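Local structure of tumor necrosis factor ligand superfamily member 9 (Mus musculus, 6MKB) at residues B[52-57]-B[159-164]; B[58-63]-B[123-128]. The protein acts as a cytokine, 4-1BB ligand, whose extracellular TNF-homology domain binds the receptor TNFRSF9 and induces proliferation of activated T-cells. One frame throughout, in Å; residues are numbered along the deposited sequence.

Contact 1: residues B[52-57]-B[159-164]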
loop_
_atom_site.group_PDB
_atom_site.type_symbol
_atom_site.label_atom_id
_atom_site.label_comp_id
_atom_site.label_asym_id
_atom_site.label_seq_id
_atom_site.Cartn_x
_atom_site.Cartn_y
_atom_site.Cartn_z
ATOM N N LEU B 52 13.153 12.778 5.313
ATOM C CA LEU B 52 12.005 13.555 4.915
ATOM C C LEU B 52 11.574 14.301 6.166
ATOM O O LEU B 52 11.354 13.673 7.206
ATOM C CB LEU B 52 10.914 12.615 4.375
ATOM C CG LEU B 52 9.603 13.221 3.841
ATOM C CD1 LEU B 52 9.852 14.211 2.765
ATOM C CD2 LEU B 52 8.732 12.107 3.219
ATOM N N VAL B 53 11.581 15.640 6.098
ATOM C CA VAL B 53 11.260 16.547 7.204
ATOM C C VAL B 53 9.825 17.085 7.032
ATOM O O VAL B 53 9.517 17.747 6.046
ATOM C CB VAL B 53 12.308 17.712 7.346
ATOM C CG1 VAL B 53 12.095 18.487 8.648
ATOM C CG2 VAL B 53 13.736 17.176 7.285
ATOM N N VAL B 54 8.970 16.778 8.002
ATOM C CA VAL B 54 7.560 17.165 8.073
ATOM C C VAL B 54 7.458 18.499 8.831
ATOM O O VAL B 54 7.904 18.600 9.972
ATOM C CB VAL B 54 6.745 16.026 8.739
ATOM C CG1 VAL B 54 5.380 16.494 9.228
ATOM C CG2 VAL B 54 6.610 14.837 7.803
ATOM N N ASP B 55 6.879 19.513 8.182
ATOM C CA ASP B 55 6.752 20.866 8.724
ATOM C C ASP B 55 5.678 21.006 9.807
ATOM O O ASP B 55 5.984 21.476 10.906
ATOM C CB ASP B 55 6.424 21.831 7.580
ATOM C CG ASP B 55 6.874 23.268 7.697
ATOM O OD1 ASP B 55 7.027 23.760 8.845
ATOM O OD2 ASP B 55 7.043 23.918 6.640
ATOM N N SER B 56 4.426 20.664 9.497
ATOM C CA SER B 56 3.318 20.881 10.427
ATOM C C SER B 56 2.748 19.573 11.049
ATOM O O SER B 56 2.760 18.527 10.403
ATOM C CB SER B 56 2.207 21.686 9.753
ATOM O OG SER B 56 1.682 21.011 8.624
ATOM N N PRO B 57 2.268 19.616 12.322
ATOM C CA PRO B 57 1.739 18.388 12.936
ATOM C C PRO B 57 0.344 17.999 12.425
ATOM O O PRO B 57 -0.473 18.846 12.017
ATOM C CB PRO B 57 1.677 18.743 14.420
ATOM C CG PRO B 57 1.439 20.228 14.424
ATOM C CD PRO B 57 2.186 20.767 13.255
ATOM N N PHE B 159 8.640 5.970 -1.309
ATOM C CA PHE B 159 8.294 6.323 0.044
ATOM C C PHE B 159 7.669 7.698 -0.004
ATOM O O PHE B 159 8.117 8.559 -0.768
ATOM C CB PHE B 159 9.537 6.255 0.939
ATOM C CG PHE B 159 9.638 7.163 2.140
ATOM C CD1 PHE B 159 8.715 7.071 3.183
ATOM C CD2 PHE B 159 10.734 8.009 2.298
ATOM C CE1 PHE B 159 8.826 7.899 4.313
ATOM C CE2 PHE B 159 10.875 8.795 3.447
ATOM C CZ PHE B 159 9.916 8.745 4.443
ATOM N N GLY B 160 6.613 7.873 0.774
ATOM C CA GLY B 160 5.943 9.160 0.878
ATOM C C GLY B 160 4.921 9.241 1.989
ATOM O O GLY B 160 4.827 8.343 2.829
ATOM N N LEU B 161 4.158 10.333 1.987
ATOM C CA LEU B 161 3.103 10.631 2.961
ATOM C C LEU B 161 2.234 11.749 2.465
ATOM O O LEU B 161 2.566 12.421 1.479
ATOM C CB LEU B 161 3.626 10.979 4.395
ATOM C CG LEU B 161 4.919 11.823 4.592
ATOM C CD1 LEU B 161 4.852 13.149 3.927
ATOM C CD2 LEU B 161 5.150 12.089 6.028
ATOM N N PHE B 162 1.097 11.920 3.138
ATOM C CA PHE B 162 0.173 12.998 2.896
ATOM C C PHE B 162 -0.580 13.356 4.163
ATOM O O PHE B 162 -0.927 12.478 4.939
ATOM C CB PHE B 162 -0.788 12.726 1.742
ATOM C CG PHE B 162 -1.483 11.409 1.585
ATOM C CD1 PHE B 162 -2.710 11.180 2.195
ATOM C CD2 PHE B 162 -1.019 10.462 0.662
ATOM C CE1 PHE B 162 -3.432 9.995 1.930
ATOM C CE2 PHE B 162 -1.737 9.282 0.403
ATOM C CZ PHE B 162 -2.946 9.065 1.018
ATOM N N LEU B 163 -0.816 14.661 4.375
ATOM C CA LEU B 163 -1.548 15.153 5.524
ATOM C C LEU B 163 -3.036 14.914 5.315
ATOM O O LEU B 163 -3.630 15.447 4.376
ATOM C CB LEU B 163 -1.237 16.638 5.794
ATOM C CG LEU B 163 -1.950 17.314 6.990
ATOM C CD1 LEU B 163 -1.687 16.552 8.305
ATOM C CD2 LEU B 163 -1.482 18.757 7.142
ATOM N N VAL B 164 -3.622 14.115 6.210
ATOM C CA VAL B 164 -5.023 13.684 6.223
ATOM C C VAL B 164 -5.843 14.575 7.176
ATOM O O VAL B 164 -6.980 14.937 6.879
ATOM C CB VAL B 164 -5.056 12.177 6.632
ATOM C CG1 VAL B 164 -6.405 11.734 7.151
ATOM C CG2 VAL B 164 -4.596 11.287 5.484
#
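Apolar side chains from two layers pack against each other across the inside of a β-sandwich in this contact, which joins strand 51-54 to the C-terminal strand 149-166. The two strands run almost parallel, their directions 9° apart, yet their axes stay 9.7 Å from each other; that spacing is too wide for backbone pairing and fits two layers touching through side chains. L52, V54, F159, L161 and L163 all send their CB atoms into the gap, following the alternation of extended chains. L52 sits at one end, its CG anti to the backbone N (chi1 -178°) and CD2 extended away from CA, so that this methyl reaches between F159 and L161. It lies 3.8 Å from F159 CZ, approaching the ring obliquely, and 4.1 Å from L161 CG. L52 CB adds a second touch, 3.9 Å from F159 CE2, so the ring rests against both base and tip of the leucine. V54 CG2 meets L161 CD2 at 3.6 Å where the side chains cross obliquely, the closest approach between the segments. L161 reaches it with CG in the crowded position between backbone N and carbonyl carbon (chi1 38°). Toward the turn the packing thins to S56 OG beside L163 CD2. L131 of strand 129-140 packs on F159 and L161, while V54 and L163 both touch Y60. F162, on the other face of its strand, stacks on F162 of the second subunit, so strand 149-166 serves both core and dimer interface. Such interlayer packing of aliphatic and aromatic side chains is characteristic of the TNF-homology jelly roll.

Contact 2: residues B[58-63]-B[123-128]; sequences GLYYVF and LLLKAG
Strands 58-70 and 115-125 pair antiparallel here, as neighbours in one sheet of the TNF-homology jelly roll. The register is set by G58 with L125 and Y60 with L123, both hydrogen-bonded pairs, with L59 and L124 as the non-hydrogen-bonded pair between them. The short segments' directions differ by 128°, well short of 180°, which marks a strongly twisted pairing.

Four backbone hydrogen bonds carry the polar part. G58 N gives to L125 O at 3.0 Å and L125 N returns to G58 O at 2.9 Å; Y60 N reaches L123 O almost straight, at 175°, and L123 N binds Y60 O at 2.8 Å. The bonds accepted by L123 O and L125 O lie in the carbonyl plane, whereas those accepted by G58 O and Y60 O run nearly along the C=O axis. Between these rungs, the CA-H groups of L124 and L59 point at G58 O and L123 O, giving each carbonyl a weaker second contact.

Apolar contacts divide between the two faces. On the buried one, Y60 crosses L125 at about a right angle: L125 CD1 comes obliquely to the ring, 3.7 Å from Y60 CD1, and L125 CB lies beside the same ring atom. The phenol OH hydrogen-bonds to S56 O, tying down the far end of that ring. L59 CD1 and L124 CD2 meet on the opposite face, where L124 is exposed. Beyond the last bridge the buried row is extended by V62, whose CG2 stands 3.7 Å from L123 CD1.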
loop_
_atom_site.group_PDB
_atom_site.type_symbol
_atom_site.label_atom_id
_atom_site.label_comp_id
_atom_site.label_asym_id
_atom_site.label_seq_id
_atom_site.Cartn_x
_atom_site.Cartn_y
_atom_site.Cartn_z
ATOM N N GLY B 58 0.071 16.706 12.519
ATOM C CA GLY B 58 -1.206 16.134 12.143
ATOM C C GLY B 58 -1.161 14.647 11.896
ATOM O O GLY B 58 -0.155 13.987 12.180
ATOM N N LEU B 59 -2.268 14.120 11.368
ATOM C CA LEU B 59 -2.416 12.715 11.015
ATOM C C LEU B 59 -2.003 12.548 9.555
ATOM O O LEU B 59 -2.619 13.133 8.655
ATOM C CB LEU B 59 -3.861 12.241 11.262
ATOM C CG LEU B 59 -4.132 10.746 11.103
ATOM C CD1 LEU B 59 -3.447 9.924 12.216
ATOM C CD2 LEU B 59 -5.631 10.478 11.061
ATOM N N TYR B 60 -0.914 11.804 9.330
ATOM C CA TYR B 60 -0.383 11.574 7.994
ATOM C C TYR B 60 -0.575 10.134 7.582
ATOM O O TYR B 60 -0.393 9.223 8.394
ATOM C CB TYR B 60 1.132 11.912 7.919
ATOM C CG TYR B 60 1.465 13.388 7.921
ATOM C CD1 TYR B 60 1.498 14.115 9.112
ATOM C CD2 TYR B 60 1.786 14.053 6.740
ATOM C CE1 TYR B 60 1.806 15.476 9.122
ATOM C CE2 TYR B 60 2.107 15.410 6.739
ATOM C CZ TYR B 60 2.099 16.124 7.932
ATOM O OH TYR B 60 2.401 17.469 7.940
ATOM N N TYR B 61 -0.913 9.928 6.307
ATOM C CA TYR B 61 -0.969 8.611 5.716
ATOM C C TYR B 61 0.429 8.387 5.178
ATOM O O TYR B 61 0.843 9.106 4.265
ATOM C CB TYR B 61 -2.042 8.569 4.633
ATOM C CG TYR B 61 -2.154 7.261 3.877
ATOM C CD1 TYR B 61 -1.244 6.931 2.875
ATOM C CD2 TYR B 61 -3.244 6.422 4.062
ATOM C CE1 TYR B 61 -1.373 5.758 2.139
ATOM C CE2 TYR B 61 -3.404 5.270 3.304
ATOM C CZ TYR B 61 -2.447 4.920 2.368
ATOM O OH TYR B 61 -2.588 3.763 1.629
ATOM N N VAL B 62 1.210 7.498 5.809
ATOM C CA VAL B 62 2.587 7.245 5.388
ATOM C C VAL B 62 2.588 5.948 4.609
ATOM O O VAL B 62 1.896 4.999 5.000
ATOM C CB VAL B 62 3.569 7.226 6.585
ATOM C CG1 VAL B 62 5.015 7.269 6.097
ATOM C CG2 VAL B 62 3.296 8.379 7.539
ATOM N N PHE B 63 3.301 5.919 3.471
ATOM C CA PHE B 63 3.334 4.736 2.616
ATOM C C PHE B 63 4.753 4.404 2.187
ATOM O O PHE B 63 5.611 5.281 2.055
ATOM C CB PHE B 63 2.409 4.895 1.390
ATOM C CG PHE B 63 2.746 6.025 0.442
ATOM C CD1 PHE B 63 3.641 5.832 -0.614
ATOM C CD2 PHE B 63 2.138 7.270 0.573
ATOM C CE1 PHE B 63 3.972 6.885 -1.477
ATOM C CE2 PHE B 63 2.451 8.313 -0.309
ATOM C CZ PHE B 63 3.360 8.113 -1.328
ATOM N N LEU B 123 -0.307 7.795 10.806
ATOM C CA LEU B 123 0.524 8.142 11.967
ATOM C C LEU B 123 0.382 9.595 12.400
ATOM O O LEU B 123 0.310 10.502 11.562
ATOM C CB LEU B 123 2.023 7.882 11.645
ATOM C CG LEU B 123 2.457 6.432 11.352
ATOM C CD1 LEU B 123 3.786 6.405 10.625
ATOM C CD2 LEU B 123 2.566 5.621 12.615
ATOM N N LEU B 124 0.394 9.812 13.722
ATOM C CA LEU B 124 0.400 11.157 14.290
ATOM C C LEU B 124 1.837 11.660 14.285
ATOM O O LEU B 124 2.710 11.081 14.947
ATOM C CB LEU B 124 -0.187 11.205 15.706
ATOM C CG LEU B 124 -1.696 11.089 15.857
ATOM C CD1 LEU B 124 -2.044 10.939 17.309
ATOM C CD2 LEU B 124 -2.421 12.288 15.237
ATOM N N LEU B 125 2.095 12.682 13.477
ATOM C CA LEU B 125 3.421 13.280 13.359
ATOM C C LEU B 125 3.421 14.689 13.946
ATOM O O LEU B 125 2.387 15.374 13.965
ATOM C CB LEU B 125 3.906 13.296 11.894
ATOM C CG LEU B 125 4.003 11.931 11.160
ATOM C CD1 LEU B 125 4.546 12.110 9.751
ATOM C CD2 LEU B 125 4.867 10.917 11.915
ATOM N N LYS B 126 4.587 15.093 14.468
ATOM C CA LYS B 126 4.848 16.376 15.111
ATOM C C LYS B 126 5.510 17.324 14.131
ATOM O O LYS B 126 5.954 16.896 13.062
ATOM C CB LYS B 126 5.758 16.176 16.339
ATOM C CG LYS B 126 5.337 15.096 17.328
ATOM C CD LYS B 126 4.198 15.550 18.218
ATOM C CE LYS B 126 4.004 14.713 19.445
ATOM N NZ LYS B 126 3.057 15.379 20.383
ATOM N N ALA B 127 5.584 18.601 14.492
ATOM C CA ALA B 127 6.252 19.626 13.699
ATOM C C ALA B 127 7.764 19.375 13.768
ATOM O O ALA B 127 8.324 19.283 14.857
ATOM C CB ALA B 127 5.905 21.017 14.235
ATOM N N GLY B 128 8.384 19.196 12.609
ATOM C CA GLY B 128 9.811 18.920 12.492
ATOM C C GLY B 128 10.130 17.443 12.503
ATOM O O GLY B 128 11.292 17.065 12.683
#

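In the fold
Contact 1 joins the two layers of the sandwich through side chains alone, whereas contact 2 joins neighbouring strands within a layer and adds a backbone ladder to its apolar packing. Both are largely buried, but contact 2 reaches the surface at L124. Their centres lie about 6 Å apart, and they use four different strands but are directly connected: strand 58-70 follows 51-54 in the chain and pairs with 149-166 in the sheet. V164 N and L59 O, 2.8 Å apart, probably form a hydrogen bond in that pairing; V54 O and G128 N, at 2.7 Å, probably link the other two segments. L125 touches both V54 and L161, bringing contact 2 into the same core as contact 1.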